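Local coordinates for protein tumor necrosis factor receptor superfamily member grnd (Drosophila melanogaster, PDB 6ZSY) that acts as a cell-surface receptor that binds the TNF cytokine Eiger through this extracellular cysteine-rich domain and, as the whole protein, promotes JNK signalling and apoptosis, at residues 17-20 with 25-28. Residues are numbered along the deposited sequence; the frame is centred on the assembly and turned at random.
Sequences FCYV and CHPC
Tyr19 drives the edge of its ring into the face of the His26 imidazole: CD2 of Tyr19 stands 3.6 Å above the histidine plane, over its centre, and the rings form a T-shaped stack with planes at 77°. With CG anti to the backbone N (chi1 -175°), the Tyr19 ring is carried out over the imidazole; its CB, set by the backbone, already lies 3.5 Å from His26 CD2. Histidine suits this place because its flat face receives the tyrosine C-H edge while, in the conformer described here, NE2 hydrogen-bonds to Thr22 OG1, which orients the ring. In the backbone beneath these side chains, Phe17 and His26 form an antiparallel hydrogen-bonded pair, with Phe17 N to His26 O and His26 N to Phe17 O both 2.9 Å. On the same face, the large apolar Phe17 ring fills a buried position against helix 41-48, its CD1 4.0 Å from Cys28 SG. On the other face, Cys18 and Cys25 form disulfides with Cys6 and Cys11, while Cys28 is tied to Cys48; such covalent ties suit a domain this small. The result is a short beta hairpin held by disulfides, as in the cysteine-rich domains of TNF receptors.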
ATOM      1  N   PHE A  17       0.478  -1.024   3.347  1.00  6.56           N
ATOM      2  CA  PHE A  17       1.507  -0.005   3.320  1.00  6.88           C
ATOM      3  C   PHE A  17       0.913   1.256   3.956  1.00  6.41           C
ATOM      4  O   PHE A  17      -0.274   1.475   3.932  1.00  7.18           O
ATOM      5  CB  PHE A  17       2.065   0.295   1.936  1.00  7.42           C
ATOM      6  CG  PHE A  17       1.074   0.958   0.991  1.00  7.74           C
ATOM      7  CD1 PHE A  17       0.008   0.231   0.448  1.00  8.76           C
ATOM      8  CD2 PHE A  17       1.226   2.285   0.659  1.00  9.47           C
ATOM      9  CE1 PHE A  17      -0.896   0.865  -0.407  1.00 10.98           C
ATOM     10  CE2 PHE A  17       0.324   2.882  -0.198  1.00 11.17           C
ATOM     11  CZ  PHE A  17      -0.739   2.185  -0.740  1.00 11.88           C
ATOM     12  N   CYS A  18       1.807   2.107   4.463  1.00  7.00           N
ATOM     13  CA  CYS A  18       1.392   3.420   4.935  1.00  7.09           C
ATOM     14  C   CYS A  18       1.241   4.322   3.730  1.00  6.84           C
ATOM     15  O   CYS A  18       2.222   4.637   3.055  1.00  7.86           O
ATOM     16  CB  CYS A  18       2.411   3.951   5.917  1.00  8.55           C
ATOM     17  SG  CYS A  18       1.992   5.677   6.393  1.00  9.43           S
ATOM     18  N   TYR A  19      -0.002   4.725   3.453  1.00  6.75           N
ATOM     19  CA  TYR A  19      -0.319   5.588   2.313  1.00  7.01           C
ATOM     20  C   TYR A  19      -0.245   7.028   2.829  1.00  6.60           C
ATOM     21  O   TYR A  19      -1.115   7.473   3.571  1.00  7.34           O
ATOM     22  CB  TYR A  19      -1.701   5.285   1.785  1.00  7.62           C
ATOM     23  CG  TYR A  19      -2.115   6.020   0.548  1.00  7.96           C
ATOM     24  CD1 TYR A  19      -1.232   6.421  -0.431  1.00  8.20           C
ATOM     25  CD2 TYR A  19      -3.467   6.252   0.329  1.00 10.02           C
ATOM     26  CE1 TYR A  19      -1.647   7.074  -1.606  1.00  8.90           C
ATOM     27  CE2 TYR A  19      -3.912   6.897  -0.818  1.00 11.14           C
ATOM     28  CZ  TYR A  19      -3.020   7.312  -1.781  1.00 10.59           C
ATOM     29  OH  TYR A  19      -3.482   7.927  -2.893  1.00 13.70           O
ATOM     30  N   VAL A  20       0.790   7.766   2.411  1.00  7.69           N
ATOM     31  CA  VAL A  20       0.916   9.068   3.109  0.50  7.67           C
ATOM     32  C   VAL A  20      -0.094  10.060   2.598  1.00  6.81           C
ATOM     33  O   VAL A  20      -0.325  11.039   3.306  1.00  7.34           O
ATOM     34  CB  VAL A  20       2.334   9.614   3.012  0.50  7.75           C
ATOM     35  CG1 VAL A  20       3.333   8.727   3.740  0.50  7.91           C
ATOM     36  CG2 VAL A  20       2.740   9.740   1.566  0.50  6.72           C
ATOM     37  N   CYS A  25      -2.969   3.203   6.970  1.00  6.75           N
ATOM     38  CA  CYS A  25      -2.598   1.927   6.350  1.00  7.34           C
ATOM     39  C   CYS A  25      -3.598   1.534   5.270  1.00  7.60           C
ATOM     40  O   CYS A  25      -4.794   1.649   5.507  1.00 13.12           O
ATOM     41  CB  CYS A  25      -2.521   0.820   7.391  1.00  8.30           C
ATOM     42  SG  CYS A  25      -1.357   1.136   8.745  1.00  9.29           S
ATOM     43  N   HIS A  26      -3.123   1.098   4.152  1.00  7.32           N
ATOM     44  CA  HIS A  26      -4.003   0.701   3.040  0.55  8.11           C
ATOM     45  C   HIS A  26      -3.536  -0.669   2.545  1.00  7.33           C
ATOM     46  O   HIS A  26      -2.371  -1.047   2.622  1.00  7.31           O
ATOM     47  CB  HIS A  26      -4.014   1.666   1.856  0.55  9.33           C
ATOM     48  CG  HIS A  26      -4.834   2.904   2.098  0.55  9.24           C
ATOM     49  ND1 HIS A  26      -5.902   3.313   1.354  0.55 14.01           N
ATOM     50  CD2 HIS A  26      -4.682   3.885   3.037  0.55  9.54           C
ATOM     51  CE1 HIS A  26      -6.341   4.426   1.861  0.55 14.62           C
ATOM     52  NE2 HIS A  26      -5.625   4.858   2.917  0.55 10.44           N
ATOM     53  N   PRO A  27      -4.475  -1.430   1.984  1.00  8.47           N
ATOM     54  CA  PRO A  27      -4.127  -2.802   1.516  1.00  8.33           C
ATOM     55  C   PRO A  27      -3.279  -2.793   0.267  1.00  7.85           C
ATOM     56  O   PRO A  27      -3.599  -2.165  -0.730  1.00 11.08           O
ATOM     57  CB  PRO A  27      -5.474  -3.478   1.262  1.00 11.07           C
ATOM     58  CG  PRO A  27      -6.497  -2.453   1.449  1.00 18.75           C
ATOM     59  CD  PRO A  27      -5.925  -1.195   1.921  1.00 11.35           C
ATOM     60  N   CYS A  28      -2.225  -3.623   0.296  1.00  7.19           N
ATOM     61  CA  CYS A  28      -1.385  -3.795  -0.875  1.00  8.26           C
ATOM     62  C   CYS A  28      -2.128  -4.469  -2.031  1.00  9.49           C
ATOM     63  O   CYS A  28      -1.870  -4.166  -3.180  1.00 12.54           O
ATOM     64  CB  CYS A  28      -0.132  -4.593  -0.534  1.00  9.36           C
ATOM     65  SG  CYS A  28       1.146  -3.579   0.270  1.00  9.08           S
TER